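Local coordinates for putative iron-regulated protein A (Parabacteroides distasonis ATCC 8503, PDB 4ECG) that binds calcium ions and, as an imelysin-like member of peptidase family M75, is a putative metalloendopeptidase that may be iron-regulated, at residues Ala25-Asp30 with Lys320-Thr325; Thr56-Ala61 with Glu182-Asp187; Asn60-Phe65 with Ala75-Ala80. All blocks are in the same frame, centred on the assembly; numbering follows the deposited sequence.

Interaction 1: Ala25-Asp30 with Lys320-Thr325; sequences AKPTED and KMINPT
Met321 sends its CG anti to the backbone N (chi1 -178°), beside Ala25, while the neighbouring Ile322 holds CG1 beside its own N (chi1 -61°), where it faces the carbonyl of Ala25 and the ring of Pro27. Together the two side chains receive the extended N-terminal segment 25-28 against the last turn of helix 315-322, at one end of a mainly helical, imelysin-like fold. Met321, a selenomethionine, meets Ala25 through its CG, 3.7 Å from Ala25 CB. Farther out, its SE lies 4.0 Å from Pro27 CA, so that the side chain spans from Ala25 to the backbone of Pro27.

Ile322 is the buried partner. Its CD1 lies 3.8 Å from Pro27 CD, and the isoleucine side chain and the proline ring cross at about a right angle, CD being the ring atom closest to the methyl. The contact is apolar and modest in area, near the protein surface, and the direct touches are supplemented by water. One water donates to both Ala25 O and Ile322 O, at 2.8 Å from Ala25 O, and so ties the two backbones together. Ser23, just upstream, adds a further clasp: its OG hydrogen-bonds to Met321 O and to Ala25 N, and its backbone is hydrogen-bonded to that of Ile322.

Both segments also contain a helix start. Thr28 is the N-cap of helix 29-68, and Asn323, which separates helix 315-322 from helix 324-343, is the N-cap of the latter. The ND2 of Asn323 is held by Pro20 O and Asp22 OD1, which fixes its amide, while its OD1 accepts from Leu326 N and, weakly, from Thr325 N at 3.1 Å.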
ATOM      1  N   ALA A  25     -16.443 -16.385 -25.577  1.00 73.88           N
ATOM      2  CA  ALA A  25     -15.168 -17.023 -25.214  1.00 73.47           C
ATOM      3  C   ALA A  25     -15.082 -17.030 -23.684  1.00 73.43           C
ATOM      4  O   ALA A  25     -15.347 -16.025 -23.055  1.00 70.54           O
ATOM      5  CB  ALA A  25     -13.984 -16.266 -25.804  1.00 75.66           C
ATOM      6  N   LYS A  26     -14.777 -18.180 -23.100  1.00 74.26           N
ATOM      7  CA  LYS A  26     -14.463 -18.281 -21.699  1.00 78.00           C
ATOM      8  C   LYS A  26     -13.064 -18.855 -21.545  1.00 75.18           C
ATOM      9  O   LYS A  26     -12.708 -19.793 -22.214  1.00 74.18           O
ATOM     10  CB  LYS A  26     -15.498 -19.138 -20.975  1.00 84.84           C
ATOM     11  CG  LYS A  26     -16.921 -18.610 -21.138  1.00 91.82           C
ATOM     12  CD  LYS A  26     -17.822 -18.901 -19.937  1.00 96.13           C
ATOM     13  CE  LYS A  26     -19.272 -19.159 -20.372  1.00103.13           C
ATOM     14  NZ  LYS A  26     -20.236 -19.014 -19.245  1.00 92.36           N
ATOM     15  N   PRO A  27     -12.253 -18.281 -20.653  1.00 78.24           N
ATOM     16  CA  PRO A  27     -10.899 -18.796 -20.523  1.00 75.55           C
ATOM     17  C   PRO A  27     -10.839 -20.204 -19.925  1.00 72.38           C
ATOM     18  O   PRO A  27     -11.669 -20.571 -19.108  1.00 72.69           O
ATOM     19  CB  PRO A  27     -10.226 -17.785 -19.595  1.00 76.09           C
ATOM     20  CG  PRO A  27     -11.321 -17.148 -18.821  1.00 75.28           C
ATOM     21  CD  PRO A  27     -12.534 -17.191 -19.696  1.00 78.89           C
ATOM     22  N   THR A  28      -9.839 -20.961 -20.349  1.00 72.72           N
ATOM     23  CA  THR A  28      -9.615 -22.305 -19.881  1.00 73.67           C
ATOM     24  C   THR A  28      -8.893 -22.201 -18.557  1.00 76.56           C
ATOM     25  O   THR A  28      -8.407 -21.108 -18.146  1.00 71.53           O
ATOM     26  CB  THR A  28      -8.739 -23.116 -20.871  1.00 74.22           C
ATOM     27  OG1 THR A  28      -7.495 -22.447 -21.061  1.00 74.51           O
ATOM     28  CG2 THR A  28      -9.398 -23.242 -22.208  1.00 71.02           C
ATOM     29  N   GLU A  29      -8.812 -23.349 -17.890  1.00 77.25           N
ATOM     30  CA  GLU A  29      -8.095 -23.432 -16.630  1.00 77.88           C
ATOM     31  C   GLU A  29      -6.606 -23.201 -16.798  1.00 72.69           C
ATOM     32  O   GLU A  29      -6.036 -22.474 -15.983  1.00 71.01           O
ATOM     33  CB  GLU A  29      -8.392 -24.735 -15.887  1.00 79.70           C
ATOM     34  CG  GLU A  29      -9.810 -24.694 -15.326  1.00 84.79           C
ATOM     35  CD  GLU A  29     -10.142 -25.841 -14.413  1.00 84.30           C
ATOM     36  OE1 GLU A  29      -9.303 -26.154 -13.553  1.00 84.42           O
ATOM     37  OE2 GLU A  29     -11.249 -26.396 -14.558  1.00 88.59           O
ATOM     38  N   ASP A  30      -6.004 -23.775 -17.847  1.00 69.26           N
ATOM     39  CA  ASP A  30      -4.583 -23.566 -18.125  1.00 72.07           C
ATOM     40  C   ASP A  30      -4.335 -22.069 -18.356  1.00 69.64           C
ATOM     41  O   ASP A  30      -3.279 -21.528 -17.935  1.00 65.06           O
ATOM     42  CB  ASP A  30      -4.045 -24.410 -19.301  1.00 76.09           C
ATOM     43  CG  ASP A  30      -3.937 -25.946 -18.974  1.00 83.59           C
ATOM     44  OD1 ASP A  30      -3.774 -26.338 -17.796  1.00 90.21           O
ATOM     45  OD2 ASP A  30      -3.996 -26.777 -19.909  1.00 80.56           O
ATOM     46  N   LYS A 320     -10.340  -8.844 -22.032  1.00 61.44           N
ATOM     47  CA  LYS A 320     -10.501  -8.477 -23.443  1.00 65.99           C
ATOM     48  C   LYS A 320     -11.217  -9.592 -24.217  1.00 66.85           C
ATOM     49  O   LYS A 320     -12.213  -9.342 -24.914  1.00 67.82           O
ATOM     50  CB  LYS A 320      -9.131  -8.158 -24.066  1.00 71.73           C
ATOM     51  CG  LYS A 320      -9.162  -7.414 -25.400  1.00 78.55           C
ATOM     52  CD  LYS A 320      -7.766  -6.979 -25.841  1.00 80.20           C
ATOM     53  CE  LYS A 320      -7.706  -6.752 -27.348  1.00 86.93           C
ATOM     54  NZ  LYS A 320      -6.460  -6.026 -27.728  1.00 79.91           N
HETATM   55  N   MSE A 321     -10.714 -10.817 -24.056  1.00 67.23           N
HETATM   56  CA  MSE A 321     -11.287 -12.030 -24.652  1.00 68.90           C
HETATM   57  C   MSE A 321     -12.768 -12.220 -24.278  1.00 67.03           C
HETATM   58  O   MSE A 321     -13.570 -12.575 -25.128  1.00 70.73           O
HETATM   59  CB  MSE A 321     -10.433 -13.247 -24.214  1.00 74.43           C
HETATM   60  CG  MSE A 321     -10.829 -14.662 -24.761  1.00 84.52           C
HETATM   61 SE   MSE A 321     -10.371 -16.139 -23.491  0.75 84.85          SE
HETATM   62  CE  MSE A 321      -8.432 -15.681 -23.358  1.00 90.12           C
ATOM     63  N   ILE A 322     -13.128 -11.987 -23.012  1.00 64.40           N
ATOM     64  CA  ILE A 322     -14.508 -12.180 -22.497  1.00 61.46           C
ATOM     65  C   ILE A 322     -15.435 -11.049 -22.971  1.00 64.04           C
ATOM     66  O   ILE A 322     -16.542 -11.297 -23.484  1.00 66.84           O
ATOM     67  CB  ILE A 322     -14.550 -12.316 -20.943  1.00 60.28           C
ATOM     68  CG1 ILE A 322     -13.753 -13.534 -20.461  1.00 59.67           C
ATOM     69  CG2 ILE A 322     -15.964 -12.558 -20.444  1.00 59.22           C
ATOM     70  CD1 ILE A 322     -13.414 -13.530 -18.990  1.00 56.47           C
ATOM     71  N   ASN A 323     -14.964  -9.806 -22.855  1.00 65.88           N
ATOM     72  CA  ASN A 323     -15.746  -8.633 -23.288  1.00 62.50           C
ATOM     73  C   ASN A 323     -14.866  -7.432 -23.613  1.00 61.63           C
ATOM     74  O   ASN A 323     -14.480  -6.709 -22.699  1.00 60.03           O
ATOM     75  CB  ASN A 323     -16.731  -8.293 -22.186  1.00 58.83           C
ATOM     76  CG  ASN A 323     -17.724  -7.251 -22.598  1.00 60.32           C
ATOM     77  OD1 ASN A 323     -17.343  -6.215 -23.146  1.00 65.92           O
ATOM     78  ND2 ASN A 323     -19.010  -7.507 -22.348  1.00 59.01           N
ATOM     79  N   PRO A 324     -14.525  -7.205 -24.909  1.00 64.98           N
ATOM     80  CA  PRO A 324     -13.604  -6.063 -25.250  1.00 64.15           C
ATOM     81  C   PRO A 324     -13.995  -4.697 -24.671  1.00 60.58           C
ATOM     82  O   PRO A 324     -13.109  -3.918 -24.329  1.00 65.73           O
ATOM     83  CB  PRO A 324     -13.628  -6.027 -26.768  1.00 66.48           C
ATOM     84  CG  PRO A 324     -13.982  -7.417 -27.187  1.00 69.45           C
ATOM     85  CD  PRO A 324     -14.873  -7.986 -26.101  1.00 67.82           C
ATOM     86  N   THR A 325     -15.294  -4.431 -24.535  1.00 59.69           N
ATOM     87  CA  THR A 325     -15.797  -3.153 -24.060  1.00 59.96           C
ATOM     88  C   THR A 325     -15.484  -2.985 -22.567  1.00 58.49           C
ATOM     89  O   THR A 325     -15.029  -1.949 -22.146  1.00 61.71           O
ATOM     90  CB  THR A 325     -17.315  -3.003 -24.337  1.00 64.44           C
ATOM     91  OG1 THR A 325     -17.560  -3.213 -25.729  1.00 69.75           O
ATOM     92  CG2 THR A 325     -17.833  -1.617 -23.977  1.00 65.57           C
TER
HETATM   93  O   HOH W   1     -17.512 -14.275 -23.058  1.00 58.20           O

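Interaction 2: Thr56-Ala61 with Glu182-Asp187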
ATOM      1  N   THR A  56      16.550  -2.652   3.064  1.00 50.20           N
ATOM      2  CA  THR A  56      17.932  -2.788   3.471  1.00 52.58           C
ATOM      3  C   THR A  56      18.719  -1.493   3.218  1.00 53.07           C
ATOM      4  O   THR A  56      19.454  -1.072   4.085  1.00 57.79           O
ATOM      5  CB  THR A  56      18.580  -4.028   2.808  1.00 52.96           C
ATOM      6  OG1 THR A  56      17.749  -5.197   3.060  1.00 47.80           O
ATOM      7  CG2 THR A  56      20.103  -4.257   3.302  1.00 51.58           C
ATOM      8  N   ALA A  57      18.529  -0.803   2.096  1.00 54.48           N
ATOM      9  CA  ALA A  57      19.220   0.507   1.901  1.00 50.19           C
ATOM     10  C   ALA A  57      18.714   1.527   2.923  1.00 52.51           C
ATOM     11  O   ALA A  57      19.500   2.309   3.525  1.00 51.57           O
ATOM     12  CB  ALA A  57      19.033   1.048   0.506  1.00 46.12           C
ATOM     13  N   TYR A  58      17.410   1.502   3.166  1.00 50.86           N
ATOM     14  CA  TYR A  58      16.849   2.423   4.131  1.00 47.75           C
ATOM     15  C   TYR A  58      17.432   2.229   5.552  1.00 50.11           C
ATOM     16  O   TYR A  58      17.803   3.207   6.186  1.00 49.40           O
ATOM     17  CB  TYR A  58      15.348   2.363   4.145  1.00 45.21           C
ATOM     18  CG  TYR A  58      14.776   3.031   5.367  1.00 45.06           C
ATOM     19  CD1 TYR A  58      14.567   4.396   5.428  1.00 45.57           C
ATOM     20  CD2 TYR A  58      14.406   2.273   6.464  1.00 43.62           C
ATOM     21  CE1 TYR A  58      14.036   4.991   6.599  1.00 46.56           C
ATOM     22  CE2 TYR A  58      13.847   2.839   7.598  1.00 47.20           C
ATOM     23  CZ  TYR A  58      13.685   4.182   7.677  1.00 44.64           C
ATOM     24  OH  TYR A  58      13.220   4.627   8.852  1.00 45.08           O
ATOM     25  N   LYS A  59      17.544   0.990   6.037  1.00 50.05           N
ATOM     26  CA  LYS A  59      18.046   0.732   7.395  1.00 50.24           C
ATOM     27  C   LYS A  59      19.545   1.119   7.467  1.00 50.65           C
ATOM     28  O   LYS A  59      19.953   1.763   8.426  1.00 51.05           O
ATOM     29  CB  LYS A  59      17.722  -0.717   7.832  1.00 53.67           C
ATOM     30  CG  LYS A  59      18.617  -1.393   8.850  1.00 60.85           C
ATOM     31  CD  LYS A  59      18.233  -0.968  10.259  1.00 67.83           C
ATOM     32  CE  LYS A  59      19.186  -1.572  11.289  1.00 73.08           C
ATOM     33  NZ  LYS A  59      19.117  -0.733  12.515  1.00 71.08           N
ATOM     34  N   ASN A  60      20.327   0.801   6.429  1.00 49.73           N
ATOM     35  CA  ASN A  60      21.736   1.225   6.349  1.00 51.78           C
ATOM     36  C   ASN A  60      21.868   2.743   6.343  1.00 48.46           C
ATOM     37  O   ASN A  60      22.735   3.260   7.026  1.00 46.72           O
ATOM     38  CB  ASN A  60      22.498   0.601   5.155  1.00 56.28           C
ATOM     39  CG  ASN A  60      22.658  -0.910   5.295  1.00 58.19           C
ATOM     40  OD1 ASN A  60      22.805  -1.408   6.397  1.00 61.70           O
ATOM     41  ND2 ASN A  60      22.574  -1.636   4.194  1.00 59.70           N
ATOM     42  N   ALA A  61      20.976   3.446   5.658  1.00 44.06           N
ATOM     43  CA  ALA A  61      21.038   4.913   5.629  1.00 44.25           C
ATOM     44  C   ALA A  61      20.638   5.509   6.977  1.00 46.31           C
ATOM     45  O   ALA A  61      21.256   6.434   7.438  1.00 47.68           O
ATOM     46  CB  ALA A  61      20.153   5.477   4.523  1.00 40.49           C
ATOM     47  N   GLU A 182      14.838  -1.269  12.421  1.00 46.35           N
ATOM     48  CA  GLU A 182      15.158  -2.727  12.515  1.00 50.62           C
ATOM     49  C   GLU A 182      13.904  -3.540  12.257  1.00 47.26           C
ATOM     50  O   GLU A 182      13.916  -4.540  11.580  1.00 48.58           O
ATOM     51  CB  GLU A 182      15.657  -3.140  13.911  1.00 53.47           C
ATOM     52  CG  GLU A 182      17.156  -3.039  14.101  1.00 69.10           C
ATOM     53  CD  GLU A 182      17.641  -3.075  15.574  1.00 72.30           C
ATOM     54  OE1 GLU A 182      17.124  -3.881  16.415  1.00 77.35           O
ATOM     55  OE2 GLU A 182      18.576  -2.289  15.847  1.00 64.64           O
ATOM     56  N   ARG A 183      12.818  -3.116  12.866  1.00 45.21           N
ATOM     57  CA  ARG A 183      11.611  -3.868  12.800  1.00 45.94           C
ATOM     58  C   ARG A 183      10.949  -3.683  11.408  1.00 45.24           C
ATOM     59  O   ARG A 183      10.349  -4.624  10.894  1.00 44.13           O
ATOM     60  CB  ARG A 183      10.681  -3.481  13.960  1.00 44.56           C
ATOM     61  CG  ARG A 183       9.308  -4.159  13.887  1.00 48.85           C
ATOM     62  CD  ARG A 183       9.491  -5.674  13.929  1.00 47.61           C
ATOM     63  NE  ARG A 183       8.259  -6.436  14.105  1.00 50.31           N
ATOM     64  CZ  ARG A 183       7.740  -6.810  15.288  1.00 50.36           C
ATOM     65  NH1 ARG A 183       8.279  -6.480  16.421  1.00 48.22           N
ATOM     66  NH2 ARG A 183       6.635  -7.519  15.330  1.00 50.65           N
HETATM   67  N   MSE A 184      11.078  -2.501  10.793  1.00 40.46           N
HETATM   68  CA  MSE A 184      10.576  -2.337   9.436  1.00 42.81           C
HETATM   69  C   MSE A 184      11.275  -3.378   8.517  1.00 44.52           C
HETATM   70  O   MSE A 184      10.588  -4.053   7.756  1.00 45.93           O
HETATM   71  CB  MSE A 184      10.730  -0.904   8.896  1.00 38.37           C
HETATM   72  CG  MSE A 184       9.733   0.091   9.452  1.00 37.63           C
HETATM   73 SE   MSE A 184      10.224   1.944   9.272  0.75 34.95          SE
HETATM   74  CE  MSE A 184      10.319   1.891   7.373  1.00 34.30           C
ATOM     75  N   LEU A 185      12.603  -3.516   8.642  1.00 43.96           N
ATOM     76  CA  LEU A 185      13.419  -4.466   7.839  1.00 46.56           C
ATOM     77  C   LEU A 185      13.011  -5.895   8.100  1.00 46.44           C
ATOM     78  O   LEU A 185      12.832  -6.675   7.194  1.00 47.41           O
ATOM     79  CB  LEU A 185      14.947  -4.310   8.106  1.00 46.53           C
ATOM     80  CG  LEU A 185      15.890  -5.216   7.312  1.00 49.88           C
ATOM     81  CD1 LEU A 185      15.591  -5.148   5.810  1.00 46.90           C
ATOM     82  CD2 LEU A 185      17.357  -4.936   7.659  1.00 45.54           C
ATOM     83  N   SER A 186      12.851  -6.220   9.357  1.00 46.91           N
ATOM     84  CA  SER A 186      12.507  -7.570   9.771  1.00 50.25           C
ATOM     85  C   SER A 186      11.130  -7.991   9.159  1.00 50.09           C
ATOM     86  O   SER A 186      10.987  -9.114   8.649  1.00 48.17           O
ATOM     87  CB  SER A 186      12.458  -7.597  11.303  1.00 50.54           C
ATOM     88  OG  SER A 186      12.044  -8.837  11.729  1.00 57.97           O
ATOM     89  N   ASP A 187      10.140  -7.089   9.222  1.00 45.99           N
ATOM     90  CA  ASP A 187       8.793  -7.350   8.715  1.00 46.49           C
ATOM     91  C   ASP A 187       8.872  -7.550   7.197  1.00 47.33           C
ATOM     92  O   ASP A 187       8.279  -8.466   6.661  1.00 51.58           O
ATOM     93  CB  ASP A 187       7.801  -6.221   9.077  1.00 45.07           C
ATOM     94  CG  ASP A 187       7.398  -6.195  10.591  1.00 48.38           C
ATOM     95  OD1 ASP A 187       7.625  -7.213  11.305  1.00 48.74           O
ATOM     96  OD2 ASP A 187       6.811  -5.144  11.062  1.00 48.02           O
TER
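Tyr58 and Met184 cross at about a right angle in the seam between helices 29-68 and 171-196, an antiparallel pair of the helical imelysin-like fold whose local axes run at 165° and approach to 9.5 Å. The contact is Met-aromatic and oblique: the SE of selenomethionine Met184 is 5.1 Å from the centroid of the Tyr58 ring, and its CE methyl lies 3.7 Å from Tyr58 CE2. Tyr58 OH bonds to Ser181 OG, which fixes the outer end of the ring, and Ala151 of helix 147-155 touches both side chains.

Lys59 crosses Leu185 at about a right angle, its CG 3.9 Å from Leu185 CD2. The lysine bends at chi2 (82°), which turns CD toward the backbone of Glu182. NZ lies nearer Glu182 CG, at 3.4 Å, than the carboxylate, whose OE2 it meets at 3.7 Å in a long salt bridge, with Asp63 OD1 as its stronger partner. An alanine in place of Lys59 would probably leave Asp63 and Glu182 without their shared cation and open a gap beside Leu185 CD2. The other methyl of that leucine, CD1, sits 3.5 Å from Thr56 OG1, a hydroxyl already hydrogen-bonded to Leu52 O.

Interaction 3: Asn60-Phe65 with Ala75-Ala80; sequences NAVDKF and ADACDA
Ala61 and Ala77 bring the two helices together, with Ala61 CB 4.0 Å from Ala77 CA and the two CA atoms only 4.9 Å apart. The same Ala61 methyl also reaches Ala80 CB, at 4.2 Å, one turn farther along the second helix. In return, Ala77 CB rests against the first backbone, 4.1 Å from Val62 N, and Val62 adds a branch of its own: CG2 lies 4.2 Å from Ala77 CB. Methyls thus meet backbone as much as they meet each other, and the small side chains allow local axes crossing at -160° to come within 8.3 Å.

Around this apolar centre the longer side chains take little part. Lys64 and Asp76 carry opposite charges on the solvent side, but NZ and OD2 are 5.1 Å apart, too far for a salt bridge, so any attraction between them is likely to be weak. Phe65 leads its ring away from segment 75-80 and onto Asp73 and Leu74, earlier in the second helix.

The pair forms an antiparallel helical hairpin, helix 29-68 turning into helix 71-89 through a very short connection. Helix 171-196 packs on the first arm as well, Ser181 touching Val62 and Leu174 touching Phe65.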
ATOM      1  N   ASN A  60      20.327   0.801   6.429  1.00 49.73           N
ATOM      2  CA  ASN A  60      21.736   1.225   6.349  1.00 51.78           C
ATOM      3  C   ASN A  60      21.868   2.743   6.343  1.00 48.46           C
ATOM      4  O   ASN A  60      22.735   3.260   7.026  1.00 46.72           O
ATOM      5  CB  ASN A  60      22.498   0.601   5.155  1.00 56.28           C
ATOM      6  CG  ASN A  60      22.658  -0.910   5.295  1.00 58.19           C
ATOM      7  OD1 ASN A  60      22.805  -1.408   6.397  1.00 61.70           O
ATOM      8  ND2 ASN A  60      22.574  -1.636   4.194  1.00 59.70           N
ATOM      9  N   ALA A  61      20.976   3.446   5.658  1.00 44.06           N
ATOM     10  CA  ALA A  61      21.038   4.913   5.629  1.00 44.25           C
ATOM     11  C   ALA A  61      20.638   5.509   6.977  1.00 46.31           C
ATOM     12  O   ALA A  61      21.256   6.434   7.438  1.00 47.68           O
ATOM     13  CB  ALA A  61      20.153   5.477   4.523  1.00 40.49           C
ATOM     14  N   VAL A  62      19.582   4.993   7.600  1.00 48.61           N
ATOM     15  CA  VAL A  62      19.202   5.401   8.955  1.00 47.81           C
ATOM     16  C   VAL A  62      20.378   5.143   9.938  1.00 44.95           C
ATOM     17  O   VAL A  62      20.718   5.973  10.741  1.00 49.26           O
ATOM     18  CB  VAL A  62      17.928   4.646   9.417  1.00 46.46           C
ATOM     19  CG1 VAL A  62      17.831   4.660  10.937  1.00 48.29           C
ATOM     20  CG2 VAL A  62      16.685   5.248   8.790  1.00 46.41           C
ATOM     21  N   ASP A  63      21.002   3.995   9.844  1.00 45.32           N
ATOM     22  CA  ASP A  63      22.146   3.671  10.728  1.00 49.00           C
ATOM     23  C   ASP A  63      23.294   4.640  10.582  1.00 50.14           C
ATOM     24  O   ASP A  63      23.941   5.008  11.555  1.00 50.30           O
ATOM     25  CB  ASP A  63      22.714   2.298  10.411  1.00 52.27           C
ATOM     26  CG  ASP A  63      21.913   1.143  11.060  1.00 61.01           C
ATOM     27  OD1 ASP A  63      21.013   1.430  11.896  1.00 56.47           O
ATOM     28  OD2 ASP A  63      22.222  -0.043  10.719  1.00 63.11           O
ATOM     29  N   LYS A  64      23.597   4.999   9.342  1.00 50.92           N
ATOM     30  CA  LYS A  64      24.710   5.893   9.051  1.00 50.29           C
ATOM     31  C   LYS A  64      24.395   7.286   9.637  1.00 47.15           C
ATOM     32  O   LYS A  64      25.243   7.921  10.271  1.00 45.05           O
ATOM     33  CB  LYS A  64      24.926   5.908   7.542  1.00 52.81           C
ATOM     34  CG  LYS A  64      25.789   7.009   6.991  1.00 54.80           C
ATOM     35  CD  LYS A  64      25.862   6.887   5.449  1.00 58.56           C
ATOM     36  CE  LYS A  64      27.008   7.724   4.873  1.00 62.16           C
ATOM     37  NZ  LYS A  64      27.257   7.461   3.450  1.00 65.64           N
ATOM     38  N   PHE A  65      23.162   7.754   9.450  1.00 45.95           N
ATOM     39  CA  PHE A  65      22.728   8.958  10.165  1.00 44.67           C
ATOM     40  C   PHE A  65      22.793   8.850  11.697  1.00 45.09           C
ATOM     41  O   PHE A  65      23.314   9.750  12.366  1.00 47.66           O
ATOM     42  CB  PHE A  65      21.302   9.351   9.815  1.00 43.14           C
ATOM     43  CG  PHE A  65      20.749  10.418  10.716  1.00 43.04           C
ATOM     44  CD1 PHE A  65      21.297  11.671  10.730  1.00 44.13           C
ATOM     45  CD2 PHE A  65      19.695  10.165  11.563  1.00 44.36           C
ATOM     46  CE1 PHE A  65      20.838  12.665  11.602  1.00 45.95           C
ATOM     47  CE2 PHE A  65      19.194  11.155  12.393  1.00 43.34           C
ATOM     48  CZ  PHE A  65      19.760  12.414  12.412  1.00 44.89           C
ATOM     49  N   ALA A  75      19.194  13.671   5.164  1.00 47.06           N
ATOM     50  CA  ALA A  75      18.564  13.842   3.834  1.00 48.31           C
ATOM     51  C   ALA A  75      18.546  12.525   3.080  1.00 47.91           C
ATOM     52  O   ALA A  75      17.501  12.187   2.470  1.00 47.55           O
ATOM     53  CB  ALA A  75      19.261  14.945   2.996  1.00 45.13           C
ATOM     54  N   ASP A  76      19.668  11.771   3.134  1.00 49.81           N
ATOM     55  CA  ASP A  76      19.756  10.432   2.460  1.00 51.12           C
ATOM     56  C   ASP A  76      18.804   9.391   3.092  1.00 51.23           C
ATOM     57  O   ASP A  76      18.196   8.576   2.376  1.00 49.28           O
ATOM     58  CB  ASP A  76      21.177   9.848   2.463  1.00 58.19           C
ATOM     59  CG  ASP A  76      22.157  10.559   1.484  1.00 64.61           C
ATOM     60  OD1 ASP A  76      21.733  11.438   0.686  1.00 71.13           O
ATOM     61  OD2 ASP A  76      23.369  10.204   1.519  1.00 64.19           O
ATOM     62  N   ALA A  77      18.668   9.435   4.414  1.00 47.79           N
ATOM     63  CA  ALA A  77      17.738   8.547   5.112  1.00 48.44           C
ATOM     64  C   ALA A  77      16.299   8.867   4.705  1.00 46.24           C
ATOM     65  O   ALA A  77      15.498   7.965   4.412  1.00 43.49           O
ATOM     66  CB  ALA A  77      17.909   8.647   6.605  1.00 41.55           C
ATOM     67  N   CYS A  78      16.003  10.156   4.600  1.00 47.99           N
ATOM     68  CA  CYS A  78      14.681  10.611   4.162  1.00 44.30           C
ATOM     69  C   CYS A  78      14.348  10.176   2.749  1.00 43.82           C
ATOM     70  O   CYS A  78      13.223   9.742   2.472  1.00 42.46           O
ATOM     71  CB  CYS A  78      14.572  12.139   4.296  1.00 43.85           C
ATOM     72  SG  CYS A  78      14.485  12.795   5.994  1.00 45.97           S
ATOM     73  N   ASP A  79      15.301  10.312   1.830  1.00 47.35           N
ATOM     74  CA  ASP A  79      15.126   9.848   0.451  1.00 46.55           C
ATOM     75  C   ASP A  79      14.865   8.329   0.463  1.00 50.52           C
ATOM     76  O   ASP A  79      13.946   7.823  -0.211  1.00 51.61           O
ATOM     77  CB  ASP A  79      16.383  10.110  -0.405  1.00 55.52           C
ATOM     78  CG  ASP A  79      16.634  11.632  -0.727  1.00 60.01           C
ATOM     79  OD1 ASP A  79      15.731  12.450  -0.464  1.00 60.11           O
ATOM     80  OD2 ASP A  79      17.740  11.979  -1.276  1.00 63.64           O
ATOM     81  N   ALA A  80      15.688   7.599   1.206  1.00 46.65           N
ATOM     82  CA  ALA A  80      15.568   6.143   1.280  1.00 46.95           C
ATOM     83  C   ALA A  80      14.175   5.721   1.856  1.00 44.00           C
ATOM     84  O   ALA A  80      13.586   4.749   1.422  1.00 47.74           O
ATOM     85  CB  ALA A  80      16.749   5.540   2.063  1.00 41.42           C
TER

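How the interactions relate
All three interactions draw on helix 29-68. Interaction 1 lies where this helix begins, and interactions 2 and 3 lie toward its C-terminal end, sharing Asn60 and Ala61. Interaction 1 joins segments 290 residues apart and encloses the other two along the chain; the segments of interaction 2 are 121 residues apart, and those of interaction 3 only 10, within a helical hairpin. Centres of interactions 2 and 3 are about 10 Å apart and they touch where Tyr58 CA meets Ala80 CB, so helices 71-89 and 171-196 both pack on one stretch. Interaction 1 is about 42 Å from interaction 2 between centres, across the middle of the chain, and helix 29-68 thus links both ends of the helical body.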